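Local coordinates for lipopolysaccharide core heptose(I) kinase RfaP (Pseudomonas aeruginosa, PDB 6DFL), which phosphorylates the first heptose of the lipopolysaccharide inner core, using ATP and magnesium, and also autophosphorylates on tyrosine, at residues 251-254 and 255-259; 11-15 and 16-20; 80-83 and 84-88; 128-132 and 133-137; 41-45 and 46-50. One frame throughout, in Å; residues are numbered along the deposited sequence.

Interaction 1. Residues 251-254 and 255-259; sequences ERKA and EKLYE. With G9S (S-[2-({N-[(2S)-2-hydroxy-3,3-dimethyl-4-(phosphonooxy)butanoyl]-beta-alanyl}amino)ethyl] hexadecanethioate), chain C.
Glu255 folds back over the preceding turn and lays its side chain beside the carbonyl oxygen of Glu251. Its CB sits 3.5 Å from Arg252 O, and its CG then comes equally close to Glu251 O. CD follows past the same oxygen, and at the tip OE2 turns toward the other glutamate, 4.0 Å from Glu251 CG. The chain is extended beyond CG (chi2 158°), which carries the carboxylate back along the helix. The two acids cross at about a right angle with their carboxylate planes 58° apart, and Glu251 OE1 lies 4.2 Å from Glu255 OE2, a pairing of like charges that may favour protonation of one of them. This is the last turn of helix 244-257, held by i to i+4 bonds such as Leu257 N to Lys253 O at 2.9 Å; the bond from Tyr258 N to Ala254 O, where the helix runs out, is weak. Glu251 belongs to the pocket of the bound palmitoyl thioester: its OE2 is hydrogen-bonded to the hydroxyl of Tyr211 and lies 3.6 Å from C11 of the ligand's acyl chain. One turn along the same flank, Leu257 CD1 packs 3.8 Å from Lys253 CG, and both side chains rest on Phe212 of helix 200-212.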
# COMPACT_ATOMS: atom_id res chain seq x y z
N GLU A 251 -7.48 -14.22 -6.46
CA GLU A 251 -6.79 -14.63 -7.67
C GLU A 251 -7.78 -14.86 -8.81
O GLU A 251 -7.43 -14.66 -9.98
CB GLU A 251 -5.95 -15.88 -7.41
CG GLU A 251 -4.80 -16.08 -8.40
CD GLU A 251 -4.06 -14.79 -8.73
OE1 GLU A 251 -3.85 -14.51 -9.94
OE2 GLU A 251 -3.71 -14.04 -7.80
N ARG A 252 -9.01 -15.26 -8.49
CA ARG A 252 -9.99 -15.56 -9.52
C ARG A 252 -10.55 -14.28 -10.12
O ARG A 252 -10.65 -14.14 -11.34
CB ARG A 252 -11.11 -16.41 -8.94
CG ARG A 252 -10.83 -17.88 -8.97
CD ARG A 252 -12.13 -18.65 -8.80
NE ARG A 252 -12.96 -18.07 -7.74
CZ ARG A 252 -12.75 -18.30 -6.44
NH1 ARG A 252 -11.76 -19.08 -6.05
NH2 ARG A 252 -13.54 -17.74 -5.54
N LYS A 253 -10.94 -13.33 -9.26
CA LYS A 253 -11.30 -11.99 -9.71
C LYS A 253 -10.18 -11.35 -10.52
O LYS A 253 -10.42 -10.80 -11.60
CB LYS A 253 -11.66 -11.13 -8.51
CG LYS A 253 -12.45 -9.89 -8.87
CD LYS A 253 -13.61 -9.74 -7.92
CE LYS A 253 -14.52 -8.59 -8.31
NZ LYS A 253 -15.69 -8.50 -7.39
N ALA A 254 -8.94 -11.42 -10.02
CA ALA A 254 -7.82 -10.80 -10.72
C ALA A 254 -7.60 -11.39 -12.10
O ALA A 254 -7.20 -10.67 -13.03
CB ALA A 254 -6.54 -10.92 -9.89
N GLU A 255 -7.85 -12.70 -12.27
CA GLU A 255 -7.80 -13.30 -13.60
C GLU A 255 -8.80 -12.64 -14.55
O GLU A 255 -8.42 -12.11 -15.60
CB GLU A 255 -8.03 -14.81 -13.50
CG GLU A 255 -6.75 -15.61 -13.28
CD GLU A 255 -6.98 -17.00 -12.66
OE1 GLU A 255 -8.06 -17.59 -12.91
OE2 GLU A 255 -6.08 -17.50 -11.93
N LYS A 256 -10.10 -12.65 -14.18
CA LYS A 256 -11.13 -12.07 -15.04
C LYS A 256 -10.86 -10.61 -15.34
O LYS A 256 -11.02 -10.16 -16.48
CB LYS A 256 -12.52 -12.23 -14.40
CG LYS A 256 -13.08 -13.64 -14.45
CD LYS A 256 -14.43 -13.71 -13.76
CE LYS A 256 -14.32 -14.42 -12.41
NZ LYS A 256 -13.77 -15.80 -12.56
N LEU A 257 -10.43 -9.85 -14.33
CA LEU A 257 -10.12 -8.44 -14.52
C LEU A 257 -8.99 -8.22 -15.52
O LEU A 257 -8.89 -7.13 -16.09
CB LEU A 257 -9.77 -7.80 -13.18
CG LEU A 257 -10.92 -7.64 -12.18
CD1 LEU A 257 -10.39 -7.35 -10.79
CD2 LEU A 257 -11.86 -6.54 -12.62
N TYR A 258 -8.14 -9.22 -15.74
CA TYR A 258 -7.08 -9.10 -16.73
C TYR A 258 -7.66 -9.38 -18.12
O TYR A 258 -8.17 -10.47 -18.39
CB TYR A 258 -5.92 -10.03 -16.37
CG TYR A 258 -4.59 -9.33 -16.53
CD1 TYR A 258 -4.28 -8.21 -15.75
CD2 TYR A 258 -3.67 -9.74 -17.49
CE1 TYR A 258 -3.08 -7.53 -15.92
CE2 TYR A 258 -2.46 -9.07 -17.66
CZ TYR A 258 -2.17 -7.96 -16.88
OH TYR A 258 -0.97 -7.28 -17.05
N GLU A 259 -7.60 -8.37 -18.99
CA GLU A 259 -8.25 -8.41 -20.30
C GLU A 259 -7.75 -7.27 -21.19
O GLU A 259 -7.58 -7.46 -22.40
CB GLU A 259 -9.77 -8.32 -20.14
CG GLU A 259 -10.23 -7.02 -19.49
CD GLU A 259 -11.65 -7.11 -18.98
OE1 GLU A 259 -12.30 -8.14 -19.24
OE2 GLU A 259 -12.11 -6.16 -18.30
OXT GLU A 259 -7.50 -6.15 -20.74
C1 G9S C . 0.40 -17.07 -4.10
C2 G9S C . 1.41 -18.53 -5.89
C3 G9S C . 1.22 -19.57 -6.99
C4 G9S C . 0.63 -20.90 -6.54
C5 G9S C . -0.06 -21.79 -4.17
C6 G9S C . 2.30 -22.75 -3.42
C7 G9S C . 3.02 -24.08 -3.45
C8 G9S C . 3.15 -21.72 -4.13
C10 G9S C . -2.17 -14.70 -3.89
C11 G9S C . -3.51 -14.09 -4.16
C12 G9S C . -3.55 -12.58 -4.10
C13 G9S C . -2.21 -11.89 -3.92
C14 G9S C . -2.03 -11.09 -2.62
C15 G9S C . -2.20 -9.58 -2.71
C16 G9S C . -1.06 -8.79 -3.31
N2 G9S C . 0.25 -18.05 -5.14
C19 G9S C . 0.42 -15.63 -4.54
C20 G9S C . 2.12 -22.36 -1.98
C21 G9S C . -0.89 -7.33 -2.87
C22 G9S C . -0.14 -6.46 -3.87
C23 G9S C . -0.26 -4.97 -3.76
C24 G9S C . 1.03 -4.21 -3.53
C25 G9S C . 1.05 -2.70 -3.64
C26 G9S C . 2.39 -2.02 -3.93
C27 G9S C . 2.77 -1.80 -5.38
C28 G9S C . 3.95 -0.92 -5.64
C29 G9S C . 3.72 0.35 -6.40
C30 G9S C . 0.93 -22.96 -4.13
N3 G9S C . -0.18 -20.86 -5.30
O2 G9S C . 2.53 -18.11 -5.63
O3 G9S C . -1.86 -15.13 -2.79
O4 G9S C . -0.80 -21.61 -3.21
O5 G9S C . 1.06 -23.50 -5.39
O6 G9S C . 2.21 -25.21 -3.40
O8 G9S C . 1.90 -27.71 -3.15
O9 G9S C . 2.58 -26.35 -1.15
P1 G9S C . 2.69 -26.51 -2.65
S1 G9S C . -1.10 -15.04 -5.27

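Interaction 2. Residues 11-15 and 16-20; sequences RLWNG and RDPFE
An apolar contact between Trp13 and Pro18 closes the connection between helix 9-12 and helix 18-24, at the surface of the N-terminal part of the chain. CB of Pro18 lies 3.4 Å from CE3 of the indole and 4.0 Å from CZ3, so the proline meets the benzene part of the ring system. Pro18 O stands over one face of the indole, 4.0 Å above the plane and offset toward its rim. Trp13 is the first residue to leave helical geometry, and with chi1 at -51° its CG lies anti to the carbonyl carbon, sending the ring toward the start of the next helix. Arg16 adds its aliphatic part: its CB lies 4.1 Å from Trp13 CB, and its CD reaches Leu12 O at 3.6 Å. Behind the loop, Trp13 and Pro18 both touch Leu5 of strand 2-5, while the indole also packs on Ala21 and Val22. Asp17 starts the second helix: its OD1 accepts a weak bond from Phe19 N at 2.8 Å and a longer weak one from Glu20 N, while OD2 forms a salt bridge with Arg101. The whole is a short loop joining two helices, in which a tryptophan packs against the first turn of a helix N-capped by an aspartate.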
# COMPACT_ATOMS: atom_id res chain seq x y z
N ARG A 11 -6.74 31.85 12.60
CA ARG A 11 -6.81 33.30 12.55
C ARG A 11 -7.69 33.76 11.38
O ARG A 11 -8.59 34.58 11.57
CB ARG A 11 -5.41 33.91 12.46
CG ARG A 11 -4.59 33.48 11.25
CD ARG A 11 -3.40 34.42 11.01
NE ARG A 11 -3.09 34.53 9.59
CZ ARG A 11 -2.25 33.72 8.94
NH1 ARG A 11 -1.64 32.74 9.60
NH2 ARG A 11 -2.02 33.90 7.64
N LEU A 12 -7.46 33.20 10.19
CA LEU A 12 -8.17 33.64 8.99
C LEU A 12 -9.67 33.70 9.20
O LEU A 12 -10.34 34.55 8.61
CB LEU A 12 -7.86 32.71 7.81
CG LEU A 12 -6.82 33.18 6.77
CD1 LEU A 12 -5.44 33.28 7.40
CD2 LEU A 12 -6.80 32.28 5.54
N TRP A 13 -10.21 32.82 10.03
CA TRP A 13 -11.65 32.84 10.27
C TRP A 13 -11.93 33.14 11.74
O TRP A 13 -12.74 32.45 12.37
CB TRP A 13 -12.28 31.50 9.89
CG TRP A 13 -11.92 31.04 8.53
CD1 TRP A 13 -11.42 31.80 7.50
CD2 TRP A 13 -12.03 29.71 8.03
NE1 TRP A 13 -11.21 31.01 6.40
CE2 TRP A 13 -11.58 29.73 6.69
CE3 TRP A 13 -12.46 28.51 8.58
CZ2 TRP A 13 -11.56 28.59 5.91
CZ3 TRP A 13 -12.44 27.38 7.80
CH2 TRP A 13 -11.98 27.43 6.48
N ASN A 14 -11.27 34.16 12.28
CA ASN A 14 -11.39 34.44 13.71
C ASN A 14 -12.81 34.86 14.05
O ASN A 14 -13.58 34.07 14.62
CB ASN A 14 -10.40 35.53 14.12
CG ASN A 14 -10.29 35.66 15.62
OD1 ASN A 14 -10.30 34.67 16.34
ND2 ASN A 14 -10.19 36.90 16.10
N GLY A 15 -13.18 36.08 13.70
CA GLY A 15 -14.54 36.53 13.95
C GLY A 15 -15.45 36.21 12.79
O GLY A 15 -16.30 37.02 12.41
N ARG A 16 -15.28 35.02 12.20
CA ARG A 16 -16.01 34.63 11.01
C ARG A 16 -16.70 33.30 11.26
O ARG A 16 -16.16 32.44 11.97
CB ARG A 16 -15.08 34.53 9.80
CG ARG A 16 -14.28 35.79 9.51
CD ARG A 16 -13.71 35.73 8.10
NE ARG A 16 -14.74 35.32 7.16
CZ ARG A 16 -14.57 35.17 5.84
NH1 ARG A 16 -15.58 34.78 5.08
NH2 ARG A 16 -13.38 35.42 5.29
N ASP A 17 -17.89 33.14 10.70
CA ASP A 17 -18.51 31.82 10.67
C ASP A 17 -17.70 30.95 9.73
O ASP A 17 -17.73 31.18 8.51
CB ASP A 17 -19.96 31.89 10.22
CG ASP A 17 -20.63 30.52 10.16
OD1 ASP A 17 -19.95 29.49 9.98
OD2 ASP A 17 -21.87 30.46 10.29
N PRO A 18 -16.98 29.94 10.23
CA PRO A 18 -16.12 29.14 9.34
C PRO A 18 -16.90 28.41 8.26
O PRO A 18 -16.37 28.21 7.16
CB PRO A 18 -15.43 28.17 10.30
CG PRO A 18 -15.60 28.80 11.68
CD PRO A 18 -16.93 29.46 11.62
N PHE A 19 -18.14 28.01 8.52
CA PHE A 19 -18.92 27.33 7.50
C PHE A 19 -19.22 28.25 6.32
O PHE A 19 -19.35 27.77 5.18
CB PHE A 19 -20.22 26.80 8.10
CG PHE A 19 -20.01 25.68 9.05
CD1 PHE A 19 -19.59 25.92 10.34
CD2 PHE A 19 -20.22 24.37 8.65
CE1 PHE A 19 -19.38 24.88 11.22
CE2 PHE A 19 -20.02 23.32 9.54
CZ PHE A 19 -19.60 23.57 10.82
N GLU A 20 -19.34 29.55 6.58
CA GLU A 20 -19.37 30.52 5.49
C GLU A 20 -18.00 30.61 4.83
O GLU A 20 -17.90 30.57 3.60
CB GLU A 20 -19.81 31.88 6.02
CG GLU A 20 -21.18 31.89 6.67
CD GLU A 20 -21.50 33.21 7.36
OE1 GLU A 20 -20.54 33.93 7.72
OE2 GLU A 20 -22.70 33.53 7.53

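Interaction 3. Residues 80-83 and 84-88; sequences QAIR and RLHEA
Ile82 and His86 lie side by side on one flank of the helix, pointing the same way, and their van der Waals contact joins successive turns. The gamma-branch methyl CG2 of Ile82 meets the imidazole at NE2, 3.7 Å away. With CG1 anti to the carbonyl carbon (chi1 -67°), CG2 lies anti to the backbone N and is thereby directed toward the later turn. Beyond this methyl group, His86 NE2 is hydrogen-bonded to Met93 O, which helps to fix the rotation of the ring and ties the helix to the segment before strand 95-101. On another flank, Ala81 packs on Ala192 and Thr194, its side chain about 11 Å from that of Asp163, the probable active-site aspartate.

The backbone bonds are those of a regular alpha-helix, here the end of helix 76-87, which probably corresponds to helix C of the protein kinase fold. Leu85 N donates to Ala81 O over 2.8 Å and Arg84 N to Gln80 O over 2.9 Å, whereas the bond from Glu87 N to Arg83 O is longer at 3.2 Å but nearly straight (172°).

Among the charged groups, Arg84 NH1 forms a salt bridge with Glu87 OE1 at 3.5 Å. The arginine chain bends at chi2 and chi3, and its NH2 is drawn toward Arg195 O in a weak hydrogen bond.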
# COMPACT_ATOMS: atom_id res chain seq x y z
N GLN A 80 -11.88 11.39 11.00
CA GLN A 80 -11.57 10.40 12.03
C GLN A 80 -10.51 9.42 11.54
O GLN A 80 -9.69 8.93 12.33
CB GLN A 80 -12.84 9.67 12.45
CG GLN A 80 -13.73 10.43 13.43
CD GLN A 80 -15.08 9.75 13.63
OE1 GLN A 80 -15.34 8.68 13.07
NE2 GLN A 80 -15.95 10.39 14.42
N ALA A 81 -10.49 9.11 10.23
CA ALA A 81 -9.40 8.28 9.71
C ALA A 81 -8.08 9.01 9.84
O ALA A 81 -7.09 8.46 10.33
CB ALA A 81 -9.65 7.91 8.26
N ILE A 82 -8.04 10.27 9.40
CA ILE A 82 -6.82 11.05 9.51
C ILE A 82 -6.37 11.13 10.96
O ILE A 82 -5.18 11.01 11.27
CB ILE A 82 -7.03 12.45 8.92
CG1 ILE A 82 -7.22 12.35 7.41
CG2 ILE A 82 -5.87 13.37 9.30
CD1 ILE A 82 -7.34 13.69 6.77
N ARG A 83 -7.32 11.30 11.88
CA ARG A 83 -6.93 11.44 13.27
C ARG A 83 -6.42 10.12 13.84
O ARG A 83 -5.42 10.10 14.56
CB ARG A 83 -8.10 11.99 14.08
CG ARG A 83 -8.37 13.46 13.76
CD ARG A 83 -7.87 14.40 14.85
NE ARG A 83 -8.92 14.56 15.85
CZ ARG A 83 -8.91 15.46 16.83
NH1 ARG A 83 -7.88 16.30 16.95
NH2 ARG A 83 -9.93 15.52 17.69
N ARG A 84 -7.07 9.00 13.50
CA ARG A 84 -6.58 7.72 13.98
C ARG A 84 -5.23 7.39 13.35
O ARG A 84 -4.34 6.90 14.05
CB ARG A 84 -7.57 6.59 13.70
CG ARG A 84 -7.05 5.21 14.12
CD ARG A 84 -7.28 4.88 15.65
NE ARG A 84 -8.69 4.51 15.87
CZ ARG A 84 -9.56 5.28 16.52
NH1 ARG A 84 -9.12 6.42 17.06
NH2 ARG A 84 -10.85 4.92 16.66
N LEU A 85 -5.05 7.66 12.06
CA LEU A 85 -3.78 7.32 11.42
C LEU A 85 -2.63 8.11 12.02
O LEU A 85 -1.50 7.61 12.07
CB LEU A 85 -3.85 7.54 9.92
CG LEU A 85 -4.65 6.50 9.16
CD1 LEU A 85 -4.38 6.65 7.68
CD2 LEU A 85 -4.31 5.11 9.66
N HIS A 86 -2.88 9.35 12.44
CA HIS A 86 -1.85 10.13 13.10
C HIS A 86 -1.48 9.51 14.45
O HIS A 86 -0.30 9.37 14.77
CB HIS A 86 -2.31 11.58 13.26
CG HIS A 86 -2.13 12.41 12.01
ND1 HIS A 86 -1.16 13.37 11.89
CD2 HIS A 86 -2.80 12.41 10.83
CE1 HIS A 86 -1.23 13.93 10.69
NE2 HIS A 86 -2.22 13.36 10.03
N GLU A 87 -2.48 9.13 15.25
CA GLU A 87 -2.22 8.40 16.48
C GLU A 87 -1.34 7.18 16.21
O GLU A 87 -0.36 6.94 16.92
CB GLU A 87 -3.54 7.98 17.14
CG GLU A 87 -4.40 9.14 17.64
CD GLU A 87 -5.81 8.73 17.98
OE1 GLU A 87 -6.04 7.54 18.36
OE2 GLU A 87 -6.72 9.59 17.84
N ALA A 88 -1.66 6.42 15.17
CA ALA A 88 -0.99 5.15 14.88
C ALA A 88 0.32 5.31 14.13
O ALA A 88 0.95 4.30 13.80
CB ALA A 88 -1.92 4.23 14.10

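Interaction 4. Residues 128-132 and 133-137; sequences QDWRE and RPPPP
The loop between helix 123-127 and helix 137-156 is closed by a proline-aromatic CH-pi contact, in which Pro135 packs on the indole of Trp130. CG of the proline sits over one face of the five-membered ring, 3.6 Å from its centroid and only 13° off the ring normal. The two side chains cross at about a right angle. Pro135 CD reaches toward the base of the indole, 3.6 Å from Trp130 CG, while CB lies nearer the nitrogen side, 3.8 Å from NE1. The tryptophan is buried; it also packs on Lys140 and Leu143 of helix 137-156, and its side chain comes within about 4 Å of the bound palmitoyl thioester. Thus the loop, whose run of prolines leads into helix 137-156, ties the start of a long helix to the neighbourhood of the lipid.

Before the proline run, the backbone turns back on itself: Arg133 N donates a hydrogen bond of 2.6 Å to Asp129 O, with an N-H...O angle of 154°. Pro134 cannot donate from its nitrogen, but its CA makes a CA-H...O contact with Trp130 O. Asp129 and Arg133 also form a long salt bridge, their carboxylate and guanidinium planes 76° apart, with Asp129 OD2 4.0 Å from Arg133 NH2.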
# COMPACT_ATOMS: atom_id res chain seq x y z
N GLN A 128 3.37 2.92 -13.51
CA GLN A 128 2.74 2.96 -14.83
C GLN A 128 3.29 1.94 -15.82
O GLN A 128 2.52 1.21 -16.44
CB GLN A 128 2.91 4.35 -15.42
CG GLN A 128 1.63 5.05 -15.80
CD GLN A 128 1.88 6.50 -16.16
OE1 GLN A 128 2.98 7.02 -15.92
NE2 GLN A 128 0.87 7.17 -16.74
N ASP A 129 4.62 1.91 -15.98
CA ASP A 129 5.28 1.14 -17.04
C ASP A 129 6.40 0.28 -16.49
O ASP A 129 7.45 0.13 -17.12
CB ASP A 129 5.80 2.07 -18.14
CG ASP A 129 6.35 3.38 -17.58
OD1 ASP A 129 7.21 3.31 -16.67
OD2 ASP A 129 5.92 4.46 -18.07
N TRP A 130 6.19 -0.30 -15.31
CA TRP A 130 7.14 -1.28 -14.78
C TRP A 130 7.17 -2.54 -15.63
O TRP A 130 8.19 -3.23 -15.67
CB TRP A 130 6.78 -1.64 -13.34
CG TRP A 130 7.25 -0.66 -12.34
CD1 TRP A 130 7.84 0.55 -12.59
CD2 TRP A 130 7.17 -0.78 -10.93
NE1 TRP A 130 8.13 1.19 -11.41
CE2 TRP A 130 7.74 0.39 -10.37
CE3 TRP A 130 6.69 -1.77 -10.07
CZ2 TRP A 130 7.83 0.59 -8.99
CZ3 TRP A 130 6.76 -1.57 -8.71
CH2 TRP A 130 7.33 -0.39 -8.18
N ARG A 131 6.05 -2.87 -16.28
CA ARG A 131 6.03 -4.04 -17.15
C ARG A 131 7.10 -3.94 -18.22
O ARG A 131 7.76 -4.94 -18.54
CB ARG A 131 4.64 -4.19 -17.77
CG ARG A 131 3.61 -4.79 -16.84
CD ARG A 131 3.35 -6.24 -17.19
NE ARG A 131 2.78 -6.36 -18.53
CZ ARG A 131 2.68 -7.51 -19.20
NH1 ARG A 131 3.11 -8.64 -18.65
NH2 ARG A 131 2.14 -7.52 -20.41
N GLU A 132 7.32 -2.73 -18.76
CA GLU A 132 8.27 -2.53 -19.85
C GLU A 132 9.53 -1.78 -19.44
O GLU A 132 10.56 -1.94 -20.10
CB GLU A 132 7.60 -1.77 -21.01
CG GLU A 132 8.45 -1.62 -22.28
CD GLU A 132 8.36 -2.81 -23.23
OE1 GLU A 132 8.06 -3.93 -22.76
OE2 GLU A 132 8.57 -2.61 -24.45
N ARG A 133 9.47 -0.96 -18.40
CA ARG A 133 10.65 -0.28 -17.86
C ARG A 133 10.89 -0.78 -16.45
O ARG A 133 10.65 -0.05 -15.47
CB ARG A 133 10.47 1.24 -17.90
CG ARG A 133 11.37 1.98 -18.87
CD ARG A 133 10.92 3.44 -19.03
NE ARG A 133 10.98 3.87 -20.42
CZ ARG A 133 10.13 4.72 -20.99
NH1 ARG A 133 10.26 5.04 -22.27
NH2 ARG A 133 9.13 5.25 -20.28
N PRO A 134 11.39 -2.00 -16.28
CA PRO A 134 11.46 -2.63 -14.95
C PRO A 134 12.33 -1.82 -14.00
O PRO A 134 13.43 -1.39 -14.36
CB PRO A 134 12.07 -4.00 -15.22
CG PRO A 134 11.81 -4.24 -16.68
CD PRO A 134 11.96 -2.90 -17.31
N PRO A 135 11.85 -1.59 -12.79
CA PRO A 135 12.61 -0.82 -11.80
C PRO A 135 13.69 -1.68 -11.16
O PRO A 135 13.73 -2.90 -11.38
CB PRO A 135 11.54 -0.45 -10.76
CG PRO A 135 10.67 -1.68 -10.76
CD PRO A 135 10.57 -2.08 -12.23
N PRO A 136 14.58 -1.08 -10.37
CA PRO A 136 15.51 -1.90 -9.56
C PRO A 136 14.72 -2.86 -8.68
O PRO A 136 13.75 -2.43 -8.03
CB PRO A 136 16.25 -0.87 -8.70
CG PRO A 136 16.02 0.46 -9.37
CD PRO A 136 14.74 0.36 -10.13
N PRO A 137 15.07 -4.14 -8.66
CA PRO A 137 14.32 -5.09 -7.81
C PRO A 137 14.21 -4.64 -6.37
O PRO A 137 13.12 -4.71 -5.80
CB PRO A 137 15.13 -6.38 -7.95
CG PRO A 137 15.80 -6.26 -9.28
CD PRO A 137 16.15 -4.81 -9.41

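Interaction 5. Residues 41-45 and 46-50; sequences TEVDG and RGYFV
Thr41 O accepts a 2.7 Å hydrogen bond from Tyr48 N, and a CA-H...O contact from Gly47 CA adds a second approach at 3.1 Å. The return bond, Thr41 N to Tyr48 O, is 2.8 Å, making these residues an antiparallel hydrogen-bonded pair. Beyond it, a type I' turn from Val43 to Arg46 completes the beta-hairpin, with Arg46 N bonded to Val43 O from well above the carbonyl plane (65° out of it). Gly45 has the positive phi that favours glycine, and Gly47 adopts backbone angles that by themselves call for glycine.

The Tyr48 ring comes alongside the turn: its CE1 lies 3.9 Å from Val43 CB, the two side chains crossing at about a right angle. With chi1 -53° the tyrosine CG is anti to the carbonyl carbon, and the edge of its ring faces Thr41 O in plane. On the same face CG2 of Thr41 meets CG2 of Val50 at 3.8 Å, while its OG1 is hydrogen-bonded to Gln26 O. The hairpin joins strand 37-41, at one edge of the five-stranded sheet, to strand 48-53, whose other neighbour is strand 109-115; Tyr48 is also edge-to-face with Phe9, and Val43 touches helix 9-12.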
# COMPACT_ATOMS: atom_id res chain seq x y z
N THR A 41 -7.03 25.26 -2.99
CA THR A 41 -6.88 26.66 -2.66
C THR A 41 -5.50 26.88 -2.08
O THR A 41 -4.84 25.94 -1.63
CB THR A 41 -7.98 27.14 -1.69
OG1 THR A 41 -7.94 28.56 -1.54
CG2 THR A 41 -7.81 26.48 -0.33
N GLU A 42 -5.04 28.13 -2.11
CA GLU A 42 -3.72 28.47 -1.59
C GLU A 42 -3.85 29.55 -0.53
O GLU A 42 -4.64 30.48 -0.67
CB GLU A 42 -2.79 28.93 -2.70
CG GLU A 42 -2.52 27.88 -3.76
CD GLU A 42 -1.40 28.28 -4.71
OE1 GLU A 42 -0.95 29.44 -4.63
OE2 GLU A 42 -0.97 27.42 -5.52
N VAL A 43 -3.07 29.41 0.53
CA VAL A 43 -2.93 30.43 1.56
C VAL A 43 -1.44 30.64 1.74
O VAL A 43 -0.74 29.72 2.20
CB VAL A 43 -3.60 30.04 2.89
CG1 VAL A 43 -3.48 31.17 3.89
CG2 VAL A 43 -5.06 29.66 2.67
N ASP A 44 -0.95 31.82 1.38
CA ASP A 44 0.49 32.08 1.35
C ASP A 44 1.20 31.01 0.52
O ASP A 44 2.26 30.50 0.88
CB ASP A 44 1.06 32.16 2.77
CG ASP A 44 0.58 33.38 3.51
OD1 ASP A 44 0.93 34.50 3.09
OD2 ASP A 44 -0.16 33.23 4.51
N GLY A 45 0.59 30.66 -0.61
CA GLY A 45 1.17 29.75 -1.58
C GLY A 45 1.27 28.30 -1.15
O GLY A 45 1.89 27.51 -1.87
N ARG A 46 0.68 27.92 -0.02
CA ARG A 46 0.84 26.54 0.46
C ARG A 46 0.06 25.55 -0.40
O ARG A 46 0.64 24.63 -0.99
CB ARG A 46 0.43 26.42 1.93
CG ARG A 46 1.27 27.21 2.94
CD ARG A 46 2.71 26.72 3.02
NE ARG A 46 3.65 27.84 3.02
CZ ARG A 46 4.97 27.72 2.97
NH1 ARG A 46 5.53 26.51 2.93
NH2 ARG A 46 5.74 28.80 2.98
N GLY A 47 -1.25 25.72 -0.49
CA GLY A 47 -2.04 24.72 -1.18
C GLY A 47 -2.73 23.75 -0.24
O GLY A 47 -2.10 23.05 0.55
N TYR A 48 -4.06 23.72 -0.32
CA TYR A 48 -4.90 22.91 0.54
C TYR A 48 -6.09 22.45 -0.27
O TYR A 48 -6.54 23.15 -1.18
CB TYR A 48 -5.41 23.69 1.76
CG TYR A 48 -4.36 24.38 2.59
CD1 TYR A 48 -3.74 25.54 2.15
CD2 TYR A 48 -4.03 23.90 3.86
CE1 TYR A 48 -2.80 26.19 2.92
CE2 TYR A 48 -3.08 24.54 4.63
CZ TYR A 48 -2.46 25.69 4.16
OH TYR A 48 -1.51 26.34 4.92
N PHE A 49 -6.61 21.27 0.06
CA PHE A 49 -7.80 20.76 -0.59
C PHE A 49 -8.98 20.97 0.34
O PHE A 49 -8.88 20.74 1.54
CB PHE A 49 -7.63 19.29 -0.96
CG PHE A 49 -6.58 19.06 -2.02
CD1 PHE A 49 -6.85 19.36 -3.36
CD2 PHE A 49 -5.32 18.56 -1.68
CE1 PHE A 49 -5.89 19.16 -4.34
CE2 PHE A 49 -4.36 18.35 -2.66
CZ PHE A 49 -4.65 18.65 -3.99
N VAL A 50 -10.08 21.48 -0.22
CA VAL A 50 -11.28 21.83 0.53
C VAL A 50 -12.37 20.87 0.11
O VAL A 50 -12.71 20.79 -1.08
CB VAL A 50 -11.70 23.28 0.27
CG1 VAL A 50 -13.04 23.55 0.93
CG2 VAL A 50 -10.64 24.24 0.77

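In the fold
Interactions 2 and 5 adjoin in the N-terminal part of the chain: Leu12 CD2 packs 3.9 Å from Val43 CG1, so helix 9-12 abuts the hairpin turn. Interactions 1 and 4 touch at the far end, where Tyr258 meets Arg131, and both come near the bound thioester. Interaction 3, centred about 11 Å from the chain's centre, lies between these ends. It is partly buried, as is interaction 5, whereas interactions 1, 2 and 4 are surface contacts. Helical bonds organise 1 and 3, and strand pairing with a turn organises 5; the loop contacts 2 and 4 instead rely on a tryptophan packed against a proline.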